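Local coordinates for chloroplast pentatricopeptide repeat protein 10 (Zea mays, PDB 4M59) that binds specific intergenic chloroplast RNA sequences at atpH and psaJ as a superhelical repeat protein, stabilising the transcripts by blocking exonucleases, at residues T424-L429 with N456-S461; D38-L43 with A70-M75; G511-F516 with N532-I537. The protein carries 4 engineered substitutions. All coordinates share one frame; numbering follows the deposited sequence.

How the contacts relate
The three contacts follow one another along a superhelical run of helical hairpins, contact 2 near the N-terminus, contact 1 in the second half and contact 3 next after it. Contacts 1 and 2 each join the first helices of successive hairpins, whereas contact 3 joins the second helix of one predicted repeat to the first helix of the next. Contacts 1 and 3 have centres 25 Å apart and nearest atoms about 12 Å apart; contact 2 lies far off, its centre 58 Å from that of contact 1 and 59 Å from that of contact 3. The bound RNA comes within about 3 Å of contact 3, 7 Å of contact 1 and 10 Å of contact 2.

Contact 1 of 3, residues T424-L429 with N456-S461; sequences TYNALL and NEQSYS
The amide nitrogen ND2 of N426 meets two side chains of 456-461 at once. N426 ND2 is 3.6 Å from N456 OD1, a distance of packing and not of hydrogen bonding. Q458 CG lies equally near, 3.6 Å from N426 ND2. The amide planes of N426 and N456 stand 79° apart, so the two groups meet crosswise. N456 CB points toward helix 422-435, and CG anti to the carbonyl carbon (chi1 -50°) carries the amide on to N426. On the other branch of the amide, N426 OD1 is modelled implausibly close to S459 OG, and the nature of that pair is doubtful. A turn further on, L429 comes loosely alongside, its CD1 4.3 Å from S459 O. N426, in a first helix, and N456, just before the next one, are probably the pair of positions from which the PPR code reads a base, although here the RNA stays about 7 Å away. R522 and Y524 of the second subunit pack on N456 and Q458, respectively. Within the superhelix, helix 422-435 and helix 458-468 start side by side in predicted PPR 11 and PPR 12, with helix 438-449 between them in sequence and covering L429 through A441 and I444.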
ATOM      1  N   THR A 424      24.107   3.074   2.316  1.00 72.22           N
ATOM      2  CA  THR A 424      24.873   4.036   1.560  1.00 73.42           C
ATOM      3  C   THR A 424      25.327   3.482   0.223  1.00 74.17           C
ATOM      4  O   THR A 424      25.407   4.210  -0.750  1.00 74.51           O
ATOM      5  CB  THR A 424      26.101   4.446   2.343  1.00 71.37           C
ATOM      6  OG1 THR A 424      25.709   4.819   3.664  1.00 71.03           O
ATOM      7  CG2 THR A 424      26.778   5.600   1.680  1.00 73.03           C
ATOM      8  N   TYR A 425      25.570   2.175   0.173  1.00 82.01           N
ATOM      9  CA  TYR A 425      26.022   1.582  -1.056  1.00 83.08           C
ATOM     10  C   TYR A 425      24.864   1.102  -1.839  1.00 82.37           C
ATOM     11  O   TYR A 425      24.946   0.917  -3.020  1.00 83.29           O
ATOM     12  CB  TYR A 425      26.948   0.421  -0.785  1.00 79.07           C
ATOM     13  CG  TYR A 425      28.248   0.834  -0.221  1.00 80.27           C
ATOM     14  CD1 TYR A 425      29.221   1.349  -1.002  1.00 81.63           C
ATOM     15  CD2 TYR A 425      28.502   0.698   1.081  1.00 80.23           C
ATOM     16  CE1 TYR A 425      30.390   1.726  -0.483  1.00 82.91           C
ATOM     17  CE2 TYR A 425      29.652   1.078   1.603  1.00 81.56           C
ATOM     18  CZ  TYR A 425      30.596   1.591   0.822  1.00 82.93           C
ATOM     19  OH  TYR A 425      31.771   1.966   1.377  1.00 84.36           O
ATOM     20  N   ASN A 426      23.763   0.961  -1.152  1.00 64.97           N
ATOM     21  CA  ASN A 426      22.582   0.501  -1.796  1.00 64.72           C
ATOM     22  C   ASN A 426      21.886   1.603  -2.546  1.00 63.89           C
ATOM     23  O   ASN A 426      21.343   1.395  -3.617  1.00 64.64           O
ATOM     24  CB  ASN A 426      21.666  -0.064  -0.743  1.00 68.80           C
ATOM     25  CG  ASN A 426      21.702  -1.550  -0.679  1.00 70.10           C
ATOM     26  OD1 ASN A 426      22.166  -2.215  -1.585  1.00 71.71           O
ATOM     27  ND2 ASN A 426      21.182  -2.087   0.395  1.00 69.52           N
ATOM     28  N   ALA A 427      21.881   2.781  -1.951  1.00 85.23           N
ATOM     29  CA  ALA A 427      21.324   3.947  -2.585  1.00 84.28           C
ATOM     30  C   ALA A 427      22.006   4.108  -3.920  1.00 85.63           C
ATOM     31  O   ALA A 427      21.368   4.187  -4.959  1.00 85.74           O
ATOM     32  CB  ALA A 427      21.563   5.153  -1.735  1.00 92.86           C
ATOM     33  N   LEU A 428      23.325   4.118  -3.875  1.00 72.28           N
ATOM     34  CA  LEU A 428      24.124   4.277  -5.060  1.00 73.83           C
ATOM     35  C   LEU A 428      23.819   3.238  -6.116  1.00 75.04           C
ATOM     36  O   LEU A 428      23.725   3.556  -7.287  1.00 75.80           O
ATOM     37  CB  LEU A 428      25.596   4.225  -4.691  1.00 80.99           C
ATOM     38  CG  LEU A 428      26.090   5.303  -3.744  1.00 81.14           C
ATOM     39  CD1 LEU A 428      27.540   5.090  -3.454  1.00 83.18           C
ATOM     40  CD2 LEU A 428      25.896   6.625  -4.376  1.00 81.01           C
ATOM     41  N   LEU A 429      23.647   2.006  -5.737  1.00 70.01           N
ATOM     42  CA  LEU A 429      23.379   1.021  -6.748  1.00 71.92           C
ATOM     43  C   LEU A 429      21.997   1.173  -7.331  1.00 71.87           C
ATOM     44  O   LEU A 429      21.718   0.709  -8.401  1.00 74.04           O
ATOM     45  CB  LEU A 429      23.531  -0.377  -6.175  1.00 69.69           C
ATOM     46  CG  LEU A 429      24.904  -0.884  -5.775  1.00 70.30           C
ATOM     47  CD1 LEU A 429      24.785  -2.144  -5.029  1.00 70.52           C
ATOM     48  CD2 LEU A 429      25.631  -1.151  -6.986  1.00 72.25           C
ATOM     49  N   ASN A 456      23.200  -7.096   0.781  0.87 86.07           N
ATOM     50  CA  ASN A 456      21.874  -7.564   1.137  0.87 85.96           C
ATOM     51  C   ASN A 456      21.222  -8.222  -0.063  0.87 87.71           C
ATOM     52  O   ASN A 456      21.882  -8.536  -1.053  0.87 89.03           O
ATOM     53  CB  ASN A 456      21.005  -6.403   1.624  0.87 99.01           C
ATOM     54  CG  ASN A 456      21.683  -5.564   2.691  0.87 97.57           C
ATOM     55  OD1 ASN A 456      21.207  -4.485   3.038  0.87 96.22           O
ATOM     56  ND2 ASN A 456      22.797  -6.062   3.220  0.87 98.08           N
ATOM     57  N   GLU A 457      19.920  -8.425   0.037  1.00 85.45           N
ATOM     58  CA  GLU A 457      19.140  -8.979  -1.038  1.00 87.50           C
ATOM     59  C   GLU A 457      18.837  -7.916  -2.055  1.00 87.78           C
ATOM     60  O   GLU A 457      19.001  -8.126  -3.244  1.00 89.67           O
ATOM     61  CB  GLU A 457      17.842  -9.526  -0.479  1.00 95.14           C
ATOM     62  CG  GLU A 457      16.664  -9.367  -1.390  1.00 96.79           C
ATOM     63  CD  GLU A 457      15.391  -9.816  -0.745  1.00 97.11           C
ATOM     64  OE1 GLU A 457      14.599  -8.953  -0.328  1.00 96.04           O
ATOM     65  OE2 GLU A 457      15.185 -11.037  -0.645  1.00 98.40           O
ATOM     66  N   GLN A 458      18.385  -6.771  -1.577  1.00102.33           N
ATOM     67  CA  GLN A 458      18.065  -5.655  -2.437  1.00102.27           C
ATOM     68  C   GLN A 458      19.315  -5.268  -3.184  1.00102.43           C
ATOM     69  O   GLN A 458      19.260  -4.876  -4.342  1.00103.71           O
ATOM     70  CB  GLN A 458      17.544  -4.483  -1.614  1.00122.32           C
ATOM     71  CG  GLN A 458      18.372  -4.152  -0.382  1.00120.18           C
ATOM     72  CD  GLN A 458      18.152  -5.119   0.779  1.00120.13           C
ATOM     73  OE1 GLN A 458      17.836  -6.287   0.579  1.00121.81           O
ATOM     74  NE2 GLN A 458      18.347  -4.633   1.996  1.00118.38           N
ATOM     75  N   SER A 459      20.447  -5.408  -2.512  1.00 94.04           N
ATOM     76  CA  SER A 459      21.733  -5.177  -3.129  1.00 94.47           C
ATOM     77  C   SER A 459      21.907  -6.104  -4.302  1.00 97.02           C
ATOM     78  O   SER A 459      22.574  -5.767  -5.267  1.00 97.92           O
ATOM     79  CB  SER A 459      22.847  -5.421  -2.137  1.00100.31           C
ATOM     80  OG  SER A 459      23.269  -4.212  -1.556  1.00 98.68           O
ATOM     81  N   TYR A 460      21.263  -7.257  -4.234  1.00 85.56           N
ATOM     82  CA  TYR A 460      21.400  -8.253  -5.283  1.00 88.09           C
ATOM     83  C   TYR A 460      20.338  -8.007  -6.320  1.00 90.03           C
ATOM     84  O   TYR A 460      20.474  -8.360  -7.464  1.00 92.29           O
ATOM     85  CB  TYR A 460      21.349  -9.697  -4.730  1.00 93.56           C
ATOM     86  CG  TYR A 460      22.691 -10.250  -4.320  1.00 93.01           C
ATOM     87  CD1 TYR A 460      23.646 -10.509  -5.243  1.00 94.11           C
ATOM     88  CD2 TYR A 460      22.995 -10.495  -3.010  1.00 91.54           C
ATOM     89  CE1 TYR A 460      24.859 -10.973  -4.888  1.00 93.70           C
ATOM     90  CE2 TYR A 460      24.219 -10.969  -2.645  1.00 91.35           C
ATOM     91  CZ  TYR A 460      25.149 -11.209  -3.594  1.00 92.42           C
ATOM     92  OH  TYR A 460      26.390 -11.698  -3.273  1.00 92.37           O
ATOM     93  N   SER A 461      19.279  -7.358  -5.908  1.00 71.82           N
ATOM     94  CA  SER A 461      18.202  -7.054  -6.822  1.00 73.93           C
ATOM     95  C   SER A 461      18.608  -5.890  -7.704  1.00 73.97           C
ATOM     96  O   SER A 461      18.419  -5.906  -8.919  1.00 76.73           O
ATOM     97  CB  SER A 461      16.949  -6.705  -6.029  1.00 89.00           C
ATOM     98  OG  SER A 461      15.777  -7.070  -6.738  1.00 91.96           O
TER

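Contact 2 of 3, residues D38-L43 with A70-M75; sequences DITSLL and ASALEM
T40 meets A72 and M75 in the side-by-side pairing of first helices of successive hairpins, at the N-terminal end of the alpha-alpha solenoid that forms the PPR superhelix. Helix 70-82 opens the predicted PPR 1, and helix 39-47 precedes it by one hairpin. The two short segments run almost parallel, 10° apart, with axes 9.0 Å from each other. Their backbones come closest at T40 and A72, CA to CA 4.6 Å, an approach consistent with the small side chain of A72. The two branches of T40 divide the work: with OG1 beside the backbone nitrogen and CG2 anti to it (chi1 -48°), the hydroxyl lies against the methyl of A72, OG1 to CB 3.6 Å, while the methyl turns to the following turn of the helix. T40 CG2 is 3.9 Å from M75 CG, where the bent methionine chain crosses the threonine at a slant, and it also touches the carbonyl of S71. One turn beyond T40, L43 reaches A72 from roughly a right angle to T40, its CD1 sitting 3.4 Å from A72 O and 3.9 Å from A72 CB. The A72 methyl is thus shared by a hydroxyl and a leucine methyl. Behind L43 stands helix 52-65, the second helix of the hairpin, whose L58 and L59 pack on that side chain. The start of helix 39-47 is capped by D38: its OD1 accepts a weak bond from S41 N, and S41 OG donates to D38 OD2 at 3.0 Å from above the carboxylate plane.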
ATOM      1  N   ASP A  38     -12.809 -32.717  39.997  0.85 91.74           N
ATOM      2  CA  ASP A  38     -13.717 -31.608  39.730  0.85 90.47           C
ATOM      3  C   ASP A  38     -13.387 -31.000  38.377  0.85 89.57           C
ATOM      4  O   ASP A  38     -12.553 -30.101  38.280  0.85 90.16           O
ATOM      5  CB  ASP A  38     -13.616 -30.547  40.824  0.85101.27           C
ATOM      6  CG  ASP A  38     -14.647 -29.450  40.666  0.85 99.88           C
ATOM      7  OD1 ASP A  38     -15.471 -29.540  39.732  0.85 98.20           O
ATOM      8  OD2 ASP A  38     -14.642 -28.502  41.476  0.85100.40           O
ATOM      9  N   ILE A  39     -14.044 -31.497  37.336  1.00 89.35           N
ATOM     10  CA  ILE A  39     -13.808 -31.022  35.975  1.00 88.48           C
ATOM     11  C   ILE A  39     -13.728 -29.504  35.920  1.00 87.97           C
ATOM     12  O   ILE A  39     -12.694 -28.944  35.557  1.00 88.78           O
ATOM     13  CB  ILE A  39     -14.903 -31.515  35.013  1.00 85.90           C
ATOM     14  CG1 ILE A  39     -14.978 -33.040  35.034  1.00 86.89           C
ATOM     15  CG2 ILE A  39     -14.636 -31.011  33.602  1.00 85.23           C
ATOM     16  CD1 ILE A  39     -13.670 -33.721  34.692  1.00 88.68           C
ATOM     17  N   THR A  40     -14.819 -28.836  36.282  0.66 68.42           N
ATOM     18  CA  THR A  40     -14.845 -27.382  36.296  0.66 67.92           C
ATOM     19  C   THR A  40     -13.619 -26.846  37.031  0.66 70.22           C
ATOM     20  O   THR A  40     -13.095 -25.785  36.691  0.66 70.34           O
ATOM     21  CB  THR A  40     -16.119 -26.844  36.973  0.66 72.99           C
ATOM     22  OG1 THR A  40     -17.262 -27.530  36.450  0.66 70.93           O
ATOM     23  CG2 THR A  40     -16.268 -25.353  36.710  0.66 72.13           C
ATOM     24  N   SER A  41     -13.167 -27.590  38.033  1.00106.67           N
ATOM     25  CA  SER A  41     -11.981 -27.215  38.793  1.00108.69           C
ATOM     26  C   SER A  41     -10.745 -27.252  37.898  1.00109.24           C
ATOM     27  O   SER A  41      -9.947 -26.319  37.887  1.00110.19           O
ATOM     28  CB  SER A  41     -11.792 -28.148  39.988  1.00109.50           C
ATOM     29  OG  SER A  41     -11.808 -27.428  41.205  1.00110.50           O
ATOM     30  N   LEU A  42     -10.600 -28.340  37.148  1.00 95.46           N
ATOM     31  CA  LEU A  42      -9.485 -28.484  36.222  1.00 95.87           C
ATOM     32  C   LEU A  42      -9.502 -27.360  35.200  1.00 95.14           C
ATOM     33  O   LEU A  42      -8.457 -26.826  34.830  1.00 95.89           O
ATOM     34  CB  LEU A  42      -9.551 -29.837  35.516  1.00 90.72           C
ATOM     35  CG  LEU A  42      -9.335 -31.075  36.383  1.00 91.59           C
ATOM     36  CD1 LEU A  42      -9.208 -32.319  35.515  1.00 91.69           C
ATOM     37  CD2 LEU A  42      -8.105 -30.903  37.258  1.00 92.96           C
ATOM     38  N   LEU A  43     -10.701 -27.009  34.747  1.00 91.74           N
ATOM     39  CA  LEU A  43     -10.870 -25.947  33.765  1.00 90.67           C
ATOM     40  C   LEU A  43     -10.349 -24.615  34.298  1.00 91.95           C
ATOM     41  O   LEU A  43      -9.606 -23.911  33.614  1.00 92.31           O
ATOM     42  CB  LEU A  43     -12.339 -25.817  33.366  1.00 92.63           C
ATOM     43  CG  LEU A  43     -12.985 -27.064  32.757  1.00 91.42           C
ATOM     44  CD1 LEU A  43     -14.174 -26.675  31.893  1.00 88.60           C
ATOM     45  CD2 LEU A  43     -11.969 -27.857  31.951  1.00 92.73           C
ATOM     46  N   ALA A  70     -23.097 -28.047  32.772  1.00 67.77           N
ATOM     47  CA  ALA A  70     -23.248 -26.704  32.273  1.00 65.31           C
ATOM     48  C   ALA A  70     -22.300 -25.751  32.949  1.00 65.85           C
ATOM     49  O   ALA A  70     -21.813 -24.827  32.333  1.00 65.04           O
ATOM     50  CB  ALA A  70     -24.638 -26.259  32.491  1.00 64.82           C
ATOM     51  N   SER A  71     -22.042 -25.984  34.231  1.00 66.36           N
ATOM     52  CA  SER A  71     -21.147 -25.130  35.002  1.00 68.18           C
ATOM     53  C   SER A  71     -19.745 -25.111  34.404  0.73 70.51           C
ATOM     54  O   SER A  71     -19.018 -24.124  34.528  0.52 71.82           O
ATOM     55  CB  SER A  71     -21.087 -25.596  36.461  1.00 66.58           C
ATOM     56  OG  SER A  71     -21.562 -24.585  37.333  0.20 66.45           O
ATOM     57  N   ALA A  72     -19.367 -26.208  33.752  1.00 63.55           N
ATOM     58  CA  ALA A  72     -18.066 -26.316  33.148  1.00 65.55           C
ATOM     59  C   ALA A  72     -18.003 -25.567  31.835  1.00 63.49           C
ATOM     60  O   ALA A  72     -17.063 -24.839  31.573  1.00 64.53           O
ATOM     61  CB  ALA A  72     -17.744 -27.751  32.924  1.00 74.89           C
ATOM     62  N   LEU A  73     -19.009 -25.773  31.004  1.00 60.38           N
ATOM     63  CA  LEU A  73     -19.070 -25.122  29.715  1.00 58.29           C
ATOM     64  C   LEU A  73     -19.062 -23.626  29.891  1.00 56.79           C
ATOM     65  O   LEU A  73     -18.356 -22.915  29.198  1.00 56.65           O
ATOM     66  CB  LEU A  73     -20.331 -25.543  28.973  1.00 61.39           C
ATOM     67  CG  LEU A  73     -20.561 -24.886  27.615  1.00 59.44           C
ATOM     68  CD1 LEU A  73     -19.520 -25.319  26.616  1.00 61.56           C
ATOM     69  CD2 LEU A  73     -21.931 -25.216  27.103  1.00 58.87           C
ATOM     70  N   GLU A  74     -19.851 -23.158  30.838  1.00 67.34           N
ATOM     71  CA  GLU A  74     -19.931 -21.750  31.128  1.00 66.75           C
ATOM     72  C   GLU A  74     -18.572 -21.200  31.499  1.00 70.83           C
ATOM     73  O   GLU A  74     -18.293 -20.040  31.279  1.00 71.27           O
ATOM     74  CB  GLU A  74     -20.907 -21.519  32.273  1.00 64.70           C
ATOM     75  CG  GLU A  74     -22.341 -21.836  31.929  1.00 61.28           C
ATOM     76  CD  GLU A  74     -23.234 -21.811  33.136  1.00 61.21           C
ATOM     77  OE1 GLU A  74     -22.754 -21.432  34.210  1.00 63.51           O
ATOM     78  OE2 GLU A  74     -24.416 -22.173  33.011  1.00 59.29           O
ATOM     79  N   MET A  75     -17.739 -22.050  32.086  1.00 72.98           N
ATOM     80  CA  MET A  75     -16.430 -21.629  32.571  1.00 76.80           C
ATOM     81  C   MET A  75     -15.425 -21.484  31.439  1.00 76.81           C
ATOM     82  O   MET A  75     -14.513 -20.664  31.507  1.00 78.98           O
ATOM     83  CB  MET A  75     -15.905 -22.625  33.607  1.00 83.13           C
ATOM     84  CG  MET A  75     -15.496 -21.989  34.924  1.00 85.84           C
ATOM     85  SD  MET A  75     -13.725 -21.672  35.019  1.00 89.40           S
ATOM     86  CE  MET A  75     -13.618 -20.831  36.594  1.00 91.96           C
TER

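Contact 3 of 3, residues G511-F516 with N532-I537; sequences GMETAF and NSMLSI
M534 pushes its side chain from helix 528-539 between M512 and F516 of helix 509-519. Its CB points at the opposing helix, and CG, anti to the carbonyl carbon, is carried over the face of the F516 ring. There M534 CG makes a CH-pi contact, 4.2 Å from the ring centroid and 13° off the normal. The chain bends at chi2 (-60°), which brings SD beside M512: M534 SD is 3.7 Å from M512 CE and 3.9 Å from M512 CB. The same sulfur stands obliquely to the F516 ring, a Met-aromatic contact. A second bend at chi3 returns the tip to the phenylalanine, with M534 CE 3.6 Å from F516 CB and 3.6 Å from F516 CD2. M512 slides past M534 in the opposite direction, its CE methyl ending 3.8 Å from I537 CG2 and 3.4 Å from S533 OG, whose hydroxyl is hydrogen-bonded to I530 O. These apolar side chains pack between two segments whose axes lie 11.1 Å apart and run roughly antiparallel, 147° between their directions. On the RNA side, N532 packs on an adenine base and S536 on a sugar. The arrangement is that of a PPR solenoid, in which the second helix of one repeat, here predicted PPR 13, packs against the RNA-facing first helix of the next.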
ATOM      1  N   GLY A 511      16.484 -18.832 -18.645  1.00 74.33           N
ATOM      2  CA  GLY A 511      16.707 -18.374 -17.294  1.00 73.71           C
ATOM      3  C   GLY A 511      15.459 -17.906 -16.603  1.00 73.42           C
ATOM      4  O   GLY A 511      15.472 -17.640 -15.411  1.00 72.95           O
ATOM      5  N   MET A 512      14.377 -17.791 -17.355  1.00 71.86           N
ATOM      6  CA  MET A 512      13.104 -17.392 -16.790  1.00 71.63           C
ATOM      7  C   MET A 512      12.348 -18.623 -16.350  1.00 71.76           C
ATOM      8  O   MET A 512      11.775 -18.660 -15.268  1.00 71.36           O
ATOM      9  CB  MET A 512      12.283 -16.630 -17.818  1.00 72.88           C
ATOM     10  CG  MET A 512      12.855 -15.299 -18.185  1.00 72.73           C
ATOM     11  SD  MET A 512      12.130 -14.565 -19.646  1.00 73.50           S
ATOM     12  CE  MET A 512      10.508 -14.199 -19.041  1.00 73.28           C
ATOM     13  N   GLU A 513      12.359 -19.638 -17.197  1.00 73.23           N
ATOM     14  CA  GLU A 513      11.671 -20.874 -16.900  1.00 73.34           C
ATOM     15  C   GLU A 513      12.163 -21.451 -15.599  1.00 72.91           C
ATOM     16  O   GLU A 513      11.408 -22.054 -14.863  1.00 72.76           O
ATOM     17  CB  GLU A 513      11.876 -21.870 -18.027  1.00 84.01           C
ATOM     18  CG  GLU A 513      11.262 -21.439 -19.324  1.00 84.60           C
ATOM     19  CD  GLU A 513      11.086 -22.581 -20.279  1.00 85.24           C
ATOM     20  OE1 GLU A 513      12.076 -23.265 -20.576  1.00 85.37           O
ATOM     21  OE2 GLU A 513       9.953 -22.803 -20.730  1.00 85.59           O
ATOM     22  N   THR A 514      13.435 -21.244 -15.317  1.00 64.48           N
ATOM     23  CA  THR A 514      14.034 -21.714 -14.094  1.00 64.21           C
ATOM     24  C   THR A 514      13.463 -20.952 -12.925  1.00 63.71           C
ATOM     25  O   THR A 514      13.298 -21.488 -11.838  1.00 63.55           O
ATOM     26  CB  THR A 514      15.528 -21.484 -14.122  1.00 64.20           C
ATOM     27  OG1 THR A 514      16.064 -22.071 -15.304  1.00 64.67           O
ATOM     28  CG2 THR A 514      16.182 -22.110 -12.936  1.00 64.08           C
ATOM     29  N   ALA A 515      13.162 -19.685 -13.155  1.00 64.06           N
ATOM     30  CA  ALA A 515      12.694 -18.812 -12.095  1.00 63.58           C
ATOM     31  C   ALA A 515      11.222 -19.028 -11.861  1.00 63.53           C
ATOM     32  O   ALA A 515      10.753 -19.040 -10.740  1.00 63.25           O
ATOM     33  CB  ALA A 515      12.951 -17.385 -12.461  1.00 80.33           C
ATOM     34  N   PHE A 516      10.504 -19.197 -12.954  1.00 75.45           N
ATOM     35  CA  PHE A 516       9.100 -19.500 -12.923  1.00 75.50           C
ATOM     36  C   PHE A 516       8.953 -20.876 -12.334  1.00 75.54           C
ATOM     37  O   PHE A 516       7.935 -21.214 -11.760  1.00 75.38           O
ATOM     38  CB  PHE A 516       8.602 -19.494 -14.347  1.00 76.09           C
ATOM     39  CG  PHE A 516       7.129 -19.584 -14.477  1.00 76.22           C
ATOM     40  CD1 PHE A 516       6.310 -18.725 -13.792  1.00 75.80           C
ATOM     41  CD2 PHE A 516       6.562 -20.497 -15.329  1.00 76.77           C
ATOM     42  CE1 PHE A 516       4.958 -18.799 -13.939  1.00 75.94           C
ATOM     43  CE2 PHE A 516       5.210 -20.570 -15.477  1.00 76.93           C
ATOM     44  CZ  PHE A 516       4.409 -19.722 -14.779  1.00 76.51           C
ATOM     45  N   ASN A 532       2.444 -12.710 -17.323  1.00 74.40           N
ATOM     46  CA  ASN A 532       2.460 -12.018 -18.604  1.00 73.16           C
ATOM     47  C   ASN A 532       3.787 -12.071 -19.325  1.00 72.83           C
ATOM     48  O   ASN A 532       3.846 -12.345 -20.512  1.00 70.87           O
ATOM     49  CB  ASN A 532       2.090 -10.561 -18.403  1.00 74.90           C
ATOM     50  CG  ASN A 532       0.620 -10.344 -18.378  1.00 73.99           C
ATOM     51  OD1 ASN A 532      -0.151 -11.211 -18.769  1.00 72.09           O
ATOM     52  ND2 ASN A 532       0.211  -9.176 -17.942  1.00 75.68           N
ATOM     53  N   SER A 533       4.844 -11.776 -18.598  1.00 82.48           N
ATOM     54  CA  SER A 533       6.180 -11.827 -19.138  1.00 82.26           C
ATOM     55  C   SER A 533       6.425 -13.191 -19.724  1.00 79.86           C
ATOM     56  O   SER A 533       6.976 -13.321 -20.803  1.00 78.22           O
ATOM     57  CB  SER A 533       7.182 -11.612 -18.038  1.00109.99           C
ATOM     58  OG  SER A 533       7.686 -12.867 -17.651  1.00109.35           O
ATOM     59  N   MET A 534       6.013 -14.220 -19.004  1.00 71.83           N
ATOM     60  CA  MET A 534       6.173 -15.566 -19.508  1.00 70.43           C
ATOM     61  C   MET A 534       5.339 -15.748 -20.744  1.00 69.05           C
ATOM     62  O   MET A 534       5.684 -16.509 -21.627  1.00 68.69           O
ATOM     63  CB  MET A 534       5.784 -16.588 -18.455  1.00 72.34           C
ATOM     64  CG  MET A 534       6.629 -16.522 -17.227  1.00 74.38           C
ATOM     65  SD  MET A 534       8.356 -16.800 -17.552  1.00 74.30           S
ATOM     66  CE  MET A 534       8.332 -18.547 -17.842  1.00 72.89           C
ATOM     67  N   LEU A 535       4.236 -15.033 -20.816  1.00 85.78           N
ATOM     68  CA  LEU A 535       3.354 -15.195 -21.945  1.00 85.23           C
ATOM     69  C   LEU A 535       3.929 -14.534 -23.169  1.00 84.66           C
ATOM     70  O   LEU A 535       3.774 -15.029 -24.270  1.00 85.19           O
ATOM     71  CB  LEU A 535       1.997 -14.597 -21.640  1.00 85.92           C
ATOM     72  CG  LEU A 535       0.967 -14.831 -22.725  1.00 86.08           C
ATOM     73  CD1 LEU A 535       0.786 -16.292 -22.877  1.00 87.34           C
ATOM     74  CD2 LEU A 535      -0.322 -14.182 -22.341  1.00 85.91           C
ATOM     75  N   SER A 536       4.596 -13.408 -22.967  1.00 67.10           N
ATOM     76  CA  SER A 536       5.136 -12.655 -24.081  1.00 66.46           C
ATOM     77  C   SER A 536       6.415 -13.264 -24.599  1.00 66.44           C
ATOM     78  O   SER A 536       6.709 -13.184 -25.781  1.00 66.45           O
ATOM     79  CB  SER A 536       5.397 -11.214 -23.684  1.00 74.12           C
ATOM     80  OG  SER A 536       5.928 -10.493 -24.770  1.00 73.39           O
ATOM     81  N   ILE A 537       7.182 -13.876 -23.716  1.00 62.51           N
ATOM     82  CA  ILE A 537       8.415 -14.497 -24.144  1.00 62.55           C
ATOM     83  C   ILE A 537       8.133 -15.752 -24.951  1.00 63.61           C
ATOM     84  O   ILE A 537       8.804 -16.016 -25.935  1.00 64.60           O
ATOM     85  CB  ILE A 537       9.363 -14.771 -22.964  1.00 60.63           C
ATOM     86  CG1 ILE A 537      10.729 -15.188 -23.480  1.00 60.33           C
ATOM     87  CG2 ILE A 537       8.818 -15.820 -22.047  1.00 61.25           C
ATOM     88  CD1 ILE A 537      11.339 -14.191 -24.404  1.00 59.86           C
TER